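Local coordinates for protein mannose-6-phosphate isomerase (Helicobacter pylori, PDB 2QH5) that probably makes GDP-mannose and diphosphate from mannose 1-phosphate and GTP, here represented by the N-terminal nucleotidyltransferase domain of a longer protein, at residues A[54-59]-A[79-84]; A[62-67]-A[224-229]; A[152-157]-A[184-189]. All coordinates share one frame; numbering follows the deposited sequence.

Contact 1: A[54-59]-A[79-84]; sequences TLIVCN and VGFLLE
Strands 54-59 and 79-84 are the two parallel strands of a beta-alpha-beta unit, joined through helix 63-69, in the Rossmann-like sheet of this GT-A nucleotidyltransferase domain. Ile56 sits at the centre of the ladder. Its N donates to Gly80 O at 2.9 Å, almost straight at 174°, while its O accepts from Leu82 N at 2.7 Å, both bonds lying in the carbonyl plane. The branched side chain suits a strand and drops beside Phe81, placing Ile56 CB over one face of the ring, 4.0 Å from its centroid, in a CH-pi contact. Helix 39-48, through Phe40 and Phe44, covers Ile56 further.

Leu82 faces the other side of the sheet. With CG anti to the backbone N (chi1 162°), its CD2 lies 4.0 Å from Val57 CB; this branched, uncharged end suits the buried face, next to Met100. Glu84 closes the ladder by donating its N to Cys58 O at 2.8 Å. Its extended chain crosses Val57 obliquely: CB and CG pass Cys58 O, and the carboxylate end, at Glu84 CD, comes 4.0 Å from Val57 CG2. On the Ile56 side, Cys58 SG lies in plane at the Phe81 ring edge, 3.6 Å from Phe81 CD1.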
loop_
_atom_site.group_PDB
_atom_site.type_symbol
_atom_site.label_atom_id
_atom_site.label_comp_id
_atom_site.label_asym_id
_atom_site.label_seq_id
_atom_site.Cartn_x
_atom_site.Cartn_y
_atom_site.Cartn_z
ATOM N N THR A 54 4.751 11.076 -5.696
ATOM C CA THR A 54 3.708 10.442 -4.897
ATOM C C THR A 54 2.406 10.377 -5.691
ATOM O O THR A 54 2.110 11.265 -6.491
ATOM C CB THR A 54 3.511 11.140 -3.538
ATOM O OG1 THR A 54 4.784 11.265 -2.896
ATOM C CG2 THR A 54 2.585 10.334 -2.627
ATOM N N LEU A 55 1.678 9.279 -5.516
ATOM C CA LEU A 55 0.311 9.156 -5.976
ATOM C C LEU A 55 -0.522 8.860 -4.758
ATOM O O LEU A 55 -0.382 7.805 -4.146
ATOM C CB LEU A 55 0.152 8.030 -7.005
ATOM C CG LEU A 55 -1.261 7.778 -7.567
ATOM C CD1 LEU A 55 -1.863 9.055 -8.114
ATOM C CD2 LEU A 55 -1.239 6.710 -8.659
ATOM N N ILE A 56 -1.369 9.817 -4.398
ATOM C CA ILE A 56 -2.283 9.695 -3.275
ATOM C C ILE A 56 -3.600 9.169 -3.798
ATOM O O ILE A 56 -4.188 9.735 -4.722
ATOM C CB ILE A 56 -2.523 11.057 -2.630
ATOM C CG1 ILE A 56 -1.188 11.810 -2.504
ATOM C CG2 ILE A 56 -3.272 10.903 -1.319
ATOM C CD1 ILE A 56 -1.040 12.601 -1.248
ATOM N N VAL A 57 -4.042 8.053 -3.243
ATOM C CA VAL A 57 -5.339 7.538 -3.600
ATOM C C VAL A 57 -6.301 7.686 -2.412
ATOM O O VAL A 57 -6.083 7.119 -1.356
ATOM C CB VAL A 57 -5.269 6.115 -4.269
ATOM C CG1 VAL A 57 -3.916 5.453 -4.063
ATOM C CG2 VAL A 57 -6.437 5.220 -3.866
ATOM N N CYS A 58 -7.330 8.513 -2.592
ATOM C CA CYS A 58 -8.301 8.796 -1.536
ATOM C C CYS A 58 -9.697 8.933 -2.104
ATOM O O CYS A 58 -9.882 8.988 -3.315
ATOM C CB CYS A 58 -7.936 10.070 -0.750
ATOM S SG CYS A 58 -7.705 11.581 -1.746
ATOM N N ASN A 59 -10.675 8.975 -1.208
ATOM C CA ASN A 59 -12.042 9.278 -1.576
ATOM C C ASN A 59 -12.151 10.711 -2.080
ATOM O O ASN A 59 -11.494 11.608 -1.556
ATOM C CB ASN A 59 -12.969 9.078 -0.379
ATOM C CG ASN A 59 -14.414 8.933 -0.787
ATOM O OD1 ASN A 59 -15.063 9.906 -1.171
ATOM N ND2 ASN A 59 -14.928 7.710 -0.716
ATOM N N VAL A 79 3.414 15.648 -6.997
ATOM C CA VAL A 79 2.329 14.930 -6.318
ATOM C C VAL A 79 1.071 14.827 -7.188
ATOM O O VAL A 79 0.641 15.808 -7.794
ATOM C CB VAL A 79 1.961 15.619 -4.973
ATOM C CG1 VAL A 79 1.009 14.751 -4.128
ATOM C CG2 VAL A 79 3.216 15.968 -4.188
ATOM N N GLY A 80 0.487 13.635 -7.240
ATOM C CA GLY A 80 -0.738 13.398 -7.990
ATOM C C GLY A 80 -1.763 12.712 -7.116
ATOM O O GLY A 80 -1.425 12.156 -6.069
ATOM N N PHE A 81 -3.023 12.755 -7.546
ATOM C CA PHE A 81 -4.122 12.128 -6.821
ATOM C C PHE A 81 -4.892 11.173 -7.702
ATOM O O PHE A 81 -5.038 11.395 -8.894
ATOM C CB PHE A 81 -5.110 13.174 -6.336
ATOM C CG PHE A 81 -4.744 13.796 -5.032
ATOM C CD1 PHE A 81 -5.378 13.395 -3.863
ATOM C CD2 PHE A 81 -3.778 14.792 -4.968
ATOM C CE1 PHE A 81 -5.054 13.986 -2.642
ATOM C CE2 PHE A 81 -3.440 15.370 -3.757
ATOM C CZ PHE A 81 -4.081 14.975 -2.593
ATOM N N LEU A 82 -5.387 10.107 -7.096
ATOM C CA LEU A 82 -6.376 9.270 -7.724
ATOM C C LEU A 82 -7.569 9.276 -6.794
ATOM O O LEU A 82 -7.514 8.736 -5.677
ATOM C CB LEU A 82 -5.857 7.853 -7.920
ATOM C CG LEU A 82 -6.932 6.786 -8.165
ATOM C CD1 LEU A 82 -7.618 6.976 -9.514
ATOM C CD2 LEU A 82 -6.347 5.402 -8.038
ATOM N N LEU A 83 -8.650 9.888 -7.262
ATOM C CA LEU A 83 -9.844 10.057 -6.452
ATOM C C LEU A 83 -10.847 8.928 -6.645
ATOM O O LEU A 83 -11.075 8.449 -7.750
ATOM C CB LEU A 83 -10.478 11.421 -6.713
ATOM C CG LEU A 83 -9.507 12.587 -6.512
ATOM C CD1 LEU A 83 -10.221 13.903 -6.713
ATOM C CD2 LEU A 83 -8.866 12.537 -5.136
ATOM N N GLU A 84 -11.432 8.482 -5.548
ATOM C CA GLU A 84 -12.364 7.388 -5.638
ATOM C C GLU A 84 -13.778 7.833 -5.292
ATOM O O GLU A 84 -14.001 8.550 -4.309
ATOM C CB GLU A 84 -11.894 6.212 -4.781
ATOM C CG GLU A 84 -10.509 5.703 -5.203
ATOM C CD GLU A 84 -10.194 4.307 -4.705
ATOM O OE1 GLU A 84 -9.905 3.428 -5.556
ATOM O OE2 GLU A 84 -10.232 4.098 -3.471
#

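Contact 2: A[62-67]-A[224-229]; sequences HYFLAL and YFFEKK
The backbones stay well apart, with CA of Phe64 and CA of Phe226 9.2 Å from each other, as the first turn of helix 63-69 faces the irregular loop that links the antiparallel strands 221-223 and 230-233. Long side chains bridge this separation. Phe64 carries its ring across to Phe226 in an edge-to-face pair: the tip atom Phe64 CZ meets the Phe226 face 3.5 Å from Phe226 CE1, and the planes stand at 88°. The opposite face of Phe226 is covered by its own neighbour Phe225, whose CD2 lies over the ring centre, so the Phe226 ring is held between two phenyl edges. Tyr63 completes an aromatic cluster, its ring oblique to that of Phe226 with centroids 5.9 Å apart.

Tyr63 takes CG anti to the backbone N (chi1 170°) and sends its hydroxyl to the loop, where OH is 3.4 Å from Lys228 CB. Lys228 offers only its methylene root here: its chain bends at chi2 and leads the ammonium end away from the helix, while CG approaches Leu67 CD2 at 4.4 Å. On the inner side, Tyr63 leans on Phe81 and Leu83 of strand 78-84. Adhesion rests on aromatic and methylene contacts, with no polar bond between the segments. Tyr63 OH is buried without a partner in the model, which probably costs some of the energy the ring packing gains.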
loop_
_atom_site.group_PDB
_atom_site.type_symbol
_atom_site.label_atom_id
_atom_site.label_comp_id
_atom_site.label_asym_id
_atom_site.label_seq_id
_atom_site.Cartn_x
_atom_site.Cartn_y
_atom_site.Cartn_z
ATOM N N HIS A 62 -12.799 13.571 0.307
ATOM C CA HIS A 62 -11.729 14.076 1.170
ATOM C C HIS A 62 -10.573 14.711 0.419
ATOM O O HIS A 62 -9.583 15.092 1.038
ATOM C CB HIS A 62 -11.211 12.984 2.117
ATOM C CG HIS A 62 -12.287 12.100 2.659
ATOM N ND1 HIS A 62 -12.310 10.738 2.444
ATOM C CD2 HIS A 62 -13.395 12.384 3.384
ATOM C CE1 HIS A 62 -13.380 10.221 3.021
ATOM N NE2 HIS A 62 -14.056 11.198 3.598
ATOM N N TYR A 63 -10.697 14.835 -0.903
ATOM C CA TYR A 63 -9.612 15.390 -1.718
ATOM C C TYR A 63 -9.061 16.678 -1.109
ATOM O O TYR A 63 -7.870 16.767 -0.800
ATOM C CB TYR A 63 -10.049 15.625 -3.175
ATOM C CG TYR A 63 -9.029 16.422 -3.968
ATOM C CD1 TYR A 63 -9.260 17.748 -4.321
ATOM C CD2 TYR A 63 -7.812 15.857 -4.332
ATOM C CE1 TYR A 63 -8.304 18.482 -5.029
ATOM C CE2 TYR A 63 -6.863 16.578 -5.036
ATOM C CZ TYR A 63 -7.111 17.883 -5.385
ATOM O OH TYR A 63 -6.158 18.583 -6.086
ATOM N N PHE A 64 -9.940 17.659 -0.912
ATOM C CA PHE A 64 -9.531 18.985 -0.450
ATOM C C PHE A 64 -9.046 19.004 0.995
ATOM O O PHE A 64 -8.209 19.833 1.363
ATOM C CB PHE A 64 -10.650 20.002 -0.683
ATOM C CG PHE A 64 -10.980 20.197 -2.137
ATOM C CD1 PHE A 64 -10.278 21.133 -2.908
ATOM C CD2 PHE A 64 -11.972 19.426 -2.742
ATOM C CE1 PHE A 64 -10.572 21.300 -4.257
ATOM C CE2 PHE A 64 -12.284 19.577 -4.090
ATOM C CZ PHE A 64 -11.576 20.521 -4.856
ATOM N N LEU A 65 -9.565 18.079 1.801
ATOM C CA LEU A 65 -9.036 17.829 3.138
ATOM C C LEU A 65 -7.576 17.335 3.073
ATOM O O LEU A 65 -6.694 17.869 3.758
ATOM C CB LEU A 65 -9.936 16.826 3.878
ATOM C CG LEU A 65 -9.621 16.452 5.328
ATOM C CD1 LEU A 65 -9.409 17.692 6.173
ATOM C CD2 LEU A 65 -10.745 15.604 5.899
ATOM N N ALA A 66 -7.333 16.329 2.232
ATOM C CA ALA A 66 -6.004 15.775 2.025
ATOM C C ALA A 66 -5.024 16.825 1.493
ATOM O O ALA A 66 -3.921 16.985 2.022
ATOM C CB ALA A 66 -6.085 14.598 1.071
ATOM N N LEU A 67 -5.450 17.544 0.457
ATOM C CA LEU A 67 -4.623 18.542 -0.211
ATOM C C LEU A 67 -4.254 19.673 0.746
ATOM O O LEU A 67 -3.170 20.253 0.644
ATOM C CB LEU A 67 -5.371 19.102 -1.418
ATOM C CG LEU A 67 -4.675 19.391 -2.751
ATOM C CD1 LEU A 67 -5.492 20.437 -3.490
ATOM C CD2 LEU A 67 -3.224 19.852 -2.625
ATOM N N TYR A 224 -7.576 18.968 -14.420
ATOM C CA TYR A 224 -6.369 19.784 -14.324
ATOM C C TYR A 224 -6.613 21.090 -13.586
ATOM O O TYR A 224 -5.681 21.716 -13.087
ATOM C CB TYR A 224 -5.777 20.039 -15.709
ATOM C CG TYR A 224 -5.098 18.824 -16.284
ATOM C CD1 TYR A 224 -3.766 18.552 -15.988
ATOM C CD2 TYR A 224 -5.784 17.935 -17.111
ATOM C CE1 TYR A 224 -3.123 17.435 -16.508
ATOM C CE2 TYR A 224 -5.152 16.810 -17.638
ATOM C CZ TYR A 224 -3.819 16.562 -17.322
ATOM O OH TYR A 224 -3.166 15.459 -17.825
ATOM N N PHE A 225 -7.873 21.497 -13.514
ATOM C CA PHE A 225 -8.289 22.557 -12.600
ATOM C C PHE A 225 -8.134 22.011 -11.173
ATOM O O PHE A 225 -7.808 20.835 -10.998
ATOM C CB PHE A 225 -9.730 23.016 -12.907
ATOM C CG PHE A 225 -10.739 21.894 -12.945
ATOM C CD1 PHE A 225 -10.949 21.167 -14.111
ATOM C CD2 PHE A 225 -11.471 21.562 -11.817
ATOM C CE1 PHE A 225 -11.851 20.134 -14.143
ATOM C CE2 PHE A 225 -12.379 20.526 -11.851
ATOM C CZ PHE A 225 -12.568 19.815 -13.013
ATOM N N PHE A 226 -8.371 22.854 -10.170
ATOM C CA PHE A 226 -7.927 22.605 -8.791
ATOM C C PHE A 226 -6.411 22.738 -8.751
ATOM O O PHE A 226 -5.775 22.406 -7.750
ATOM C CB PHE A 226 -8.316 21.215 -8.262
ATOM C CG PHE A 226 -9.780 20.897 -8.356
ATOM C CD1 PHE A 226 -10.745 21.854 -8.064
ATOM C CD2 PHE A 226 -10.193 19.617 -8.702
ATOM C CE1 PHE A 226 -12.099 21.543 -8.144
ATOM C CE2 PHE A 226 -11.544 19.294 -8.778
ATOM C CZ PHE A 226 -12.499 20.258 -8.500
ATOM N N GLU A 227 -5.855 23.228 -9.859
ATOM C CA GLU A 227 -4.407 23.325 -10.111
ATOM C C GLU A 227 -3.651 21.996 -10.242
ATOM O O GLU A 227 -2.955 21.789 -11.238
ATOM C CB GLU A 227 -3.713 24.301 -9.143
ATOM C CG GLU A 227 -4.244 25.740 -9.215
ATOM C CD GLU A 227 -4.190 26.354 -10.621
ATOM O OE1 GLU A 227 -3.692 25.706 -11.572
ATOM O OE2 GLU A 227 -4.653 27.506 -10.773
ATOM N N LYS A 228 -3.787 21.108 -9.256
ATOM C CA LYS A 228 -3.254 19.750 -9.351
ATOM C C LYS A 228 -3.959 18.938 -10.437
ATOM O O LYS A 228 -5.181 19.033 -10.603
ATOM C CB LYS A 228 -3.418 19.006 -8.025
ATOM C CG LYS A 228 -2.442 19.390 -6.939
ATOM C CD LYS A 228 -1.092 18.723 -7.121
ATOM C CE LYS A 228 -0.144 19.167 -6.033
ATOM N NZ LYS A 228 1.197 19.494 -6.586
ATOM N N LYS A 229 -3.178 18.147 -11.173
ATOM C CA LYS A 229 -3.729 17.117 -12.038
ATOM C C LYS A 229 -4.285 16.021 -11.146
ATOM O O LYS A 229 -3.620 15.561 -10.227
ATOM C CB LYS A 229 -2.669 16.542 -12.977
ATOM C CG LYS A 229 -3.129 15.320 -13.787
ATOM C CD LYS A 229 -1.968 14.702 -14.567
ATOM C CE LYS A 229 -2.407 13.485 -15.370
ATOM N NZ LYS A 229 -1.258 12.657 -15.860
#

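Contact 3: A[152-157]-A[184-189]; sequences FGYIES and FYFNSG
Tyr154 and Phe186 lie on one face of the strand pair, and Phe152, before the strand, joins them in an aromatic cluster. Phe186 turns its edge to the face of Tyr154, with planes at 79°, and its CE1 comes 3.6 Å from Tyr154 OH. Phe152 packs on the Phe186 ring, CD2 over one face and CB 3.6 Å from Phe186 CD1. Glu156, with CG anti to the backbone N (chi1 -176°), lays CG over the Phe184 ring, 4.1 Å from the centroid; the aliphatic stem covers the ring while OE2 salt-bridges Arg165.

Beneath lies an antiparallel ladder. Ile155 and Tyr185 form its hydrogen-bonded pair, with Ile155 N to Tyr185 O at 2.9 Å and Tyr185 N to Ile155 O at 3.0 Å; strand 165-168 flanks the other edge of strand 153-156. On the reverse face Ile155 CD1 packs on Asn187 CA. Asn187 N donates to Gly153 O at 2.7 Å from above the carbonyl plane, and Gly153 leaves room where a CB would be tight against Asn187 CB. A water accepts from Gly153 N and donates to Asn187 O. Asn187 OD1 accepts from Gly189 N, an Asx turn at the corner, where a positive phi (89°) calls for glycine.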
loop_
_atom_site.group_PDB
_atom_site.type_symbol
_atom_site.label_atom_id
_atom_site.label_comp_id
_atom_site.label_asym_id
_atom_site.label_seq_id
_atom_site.Cartn_x
_atom_site.Cartn_y
_atom_site.Cartn_z
ATOM N N PHE A 152 -5.516 -9.001 11.501
ATOM C CA PHE A 152 -4.274 -8.828 10.748
ATOM C C PHE A 152 -3.925 -9.993 9.825
ATOM O O PHE A 152 -4.499 -11.083 9.925
ATOM C CB PHE A 152 -3.106 -8.569 11.700
ATOM C CG PHE A 152 -2.961 -7.135 12.107
ATOM C CD1 PHE A 152 -2.652 -6.160 11.166
ATOM C CD2 PHE A 152 -3.118 -6.758 13.432
ATOM C CE1 PHE A 152 -2.516 -4.831 11.540
ATOM C CE2 PHE A 152 -2.981 -5.432 13.818
ATOM C CZ PHE A 152 -2.679 -4.466 12.871
ATOM N N GLY A 153 -2.981 -9.734 8.921
ATOM C CA GLY A 153 -2.391 -10.766 8.074
ATOM C C GLY A 153 -1.168 -11.371 8.739
ATOM O O GLY A 153 -0.376 -10.672 9.381
ATOM N N TYR A 154 -1.020 -12.681 8.594
ATOM C CA TYR A 154 0.081 -13.394 9.222
ATOM C C TYR A 154 1.058 -13.886 8.173
ATOM O O TYR A 154 0.682 -14.621 7.255
ATOM C CB TYR A 154 -0.437 -14.569 10.055
ATOM C CG TYR A 154 -0.955 -14.184 11.425
ATOM C CD1 TYR A 154 -2.061 -13.343 11.571
ATOM C CD2 TYR A 154 -0.344 -14.670 12.578
ATOM C CE1 TYR A 154 -2.534 -12.990 12.824
ATOM C CE2 TYR A 154 -0.812 -14.326 13.833
ATOM C CZ TYR A 154 -1.904 -13.486 13.949
ATOM O OH TYR A 154 -2.365 -13.147 15.197
ATOM N N ILE A 155 2.310 -13.459 8.310
ATOM C CA ILE A 155 3.392 -13.944 7.457
ATOM C C ILE A 155 4.203 -14.995 8.208
ATOM O O ILE A 155 4.760 -14.712 9.272
ATOM C CB ILE A 155 4.354 -12.808 7.033
ATOM C CG1 ILE A 155 3.591 -11.627 6.437
ATOM C CG2 ILE A 155 5.375 -13.335 6.044
ATOM C CD1 ILE A 155 4.413 -10.352 6.351
ATOM N N GLU A 156 4.264 -16.210 7.664
ATOM C CA GLU A 156 5.163 -17.222 8.212
ATOM C C GLU A 156 6.534 -17.064 7.592
ATOM O O GLU A 156 6.702 -17.254 6.390
ATOM C CB GLU A 156 4.664 -18.648 7.970
ATOM C CG GLU A 156 5.557 -19.696 8.642
ATOM C CD GLU A 156 4.995 -21.106 8.592
ATOM O OE1 GLU A 156 5.758 -22.059 8.847
ATOM O OE2 GLU A 156 3.792 -21.270 8.312
ATOM N N SER A 157 7.509 -16.702 8.412
ATOM C CA SER A 157 8.882 -16.621 7.947
ATOM C C SER A 157 9.830 -17.097 9.042
ATOM O O SER A 157 10.021 -16.417 10.055
ATOM C CB SER A 157 9.233 -15.206 7.487
ATOM O OG SER A 157 10.057 -14.563 8.431
ATOM N N PHE A 184 6.571 -16.074 13.185
ATOM C CA PHE A 184 5.374 -15.449 12.627
ATOM C C PHE A 184 5.366 -13.942 12.855
ATOM O O PHE A 184 5.654 -13.466 13.957
ATOM C CB PHE A 184 4.109 -16.083 13.202
ATOM C CG PHE A 184 3.612 -17.249 12.408
ATOM C CD1 PHE A 184 3.957 -18.544 12.762
ATOM C CD2 PHE A 184 2.811 -17.049 11.288
ATOM C CE1 PHE A 184 3.503 -19.626 12.020
ATOM C CE2 PHE A 184 2.348 -18.123 10.542
ATOM C CZ PHE A 184 2.693 -19.415 10.908
ATOM N N TYR A 185 5.039 -13.203 11.798
ATOM C CA TYR A 185 5.011 -11.745 11.836
ATOM C C TYR A 185 3.642 -11.213 11.397
ATOM O O TYR A 185 2.939 -11.843 10.600
ATOM C CB TYR A 185 6.088 -11.161 10.915
ATOM C CG TYR A 185 7.526 -11.523 11.235
ATOM C CD1 TYR A 185 8.391 -10.585 11.800
ATOM C CD2 TYR A 185 8.038 -12.783 10.933
ATOM C CE1 TYR A 185 9.717 -10.902 12.075
ATOM C CE2 TYR A 185 9.358 -13.111 11.213
ATOM C CZ TYR A 185 10.192 -12.169 11.780
ATOM O OH TYR A 185 11.499 -12.502 12.049
ATOM N N PHE A 186 3.265 -10.052 11.928
ATOM C CA PHE A 186 2.111 -9.316 11.417
ATOM C C PHE A 186 2.491 -8.692 10.089
ATOM O O PHE A 186 3.558 -8.090 9.958
ATOM C CB PHE A 186 1.698 -8.186 12.369
ATOM C CG PHE A 186 0.905 -8.638 13.567
ATOM C CD1 PHE A 186 -0.129 -9.562 13.433
ATOM C CD2 PHE A 186 1.170 -8.104 14.827
ATOM C CE1 PHE A 186 -0.871 -9.967 14.539
ATOM C CE2 PHE A 186 0.437 -8.502 15.936
ATOM C CZ PHE A 186 -0.590 -9.434 15.792
ATOM N N ASN A 187 1.621 -8.839 9.100
ATOM C CA ASN A 187 1.783 -8.093 7.864
ATOM C C ASN A 187 1.511 -6.607 8.102
ATOM O O ASN A 187 0.463 -6.232 8.631
ATOM C CB ASN A 187 0.873 -8.642 6.769
ATOM C CG ASN A 187 0.952 -7.832 5.497
ATOM O OD1 ASN A 187 1.997 -7.252 5.175
ATOM N ND2 ASN A 187 -0.156 -7.769 4.769
ATOM N N SER A 188 2.462 -5.768 7.709
ATOM C CA SER A 188 2.362 -4.337 7.949
ATOM C C SER A 188 1.313 -3.703 7.051
ATOM O O SER A 188 0.762 -2.656 7.378
ATOM C CB SER A 188 3.706 -3.657 7.711
ATOM O OG SER A 188 3.987 -3.582 6.328
ATOM N N GLY A 189 1.038 -4.341 5.921
ATOM C CA GLY A 189 0.134 -3.777 4.930
ATOM C C GLY A 189 0.869 -2.905 3.933
ATOM O O GLY A 189 0.289 -2.506 2.934
HETATM O O HOH W 1 -2.261 -7.438 7.480
#

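Overall arrangement
Contacts 1 and 3 are buried strand pairings in the same large mixed sheet, on opposite sides of the chain's centre with their own centres about 26 Å apart; contact 2 lies at the surface. Contact 1 is parallel and mostly aliphatic, with helix 39-48 on the Ile56 side, whereas contact 3 is antiparallel and rich in aromatic rings. Both rest on backbone hydrogen bonds, which contact 2 lacks, relying on side chains alone. The helix of contact 2 belongs to the beta-alpha-beta unit whose strands pair in contact 1, and the two touch directly, through the helix and through Lys228 CD near Val79 O. Contact 3 is nested within the chain segment that contact 2 closes, without touching it.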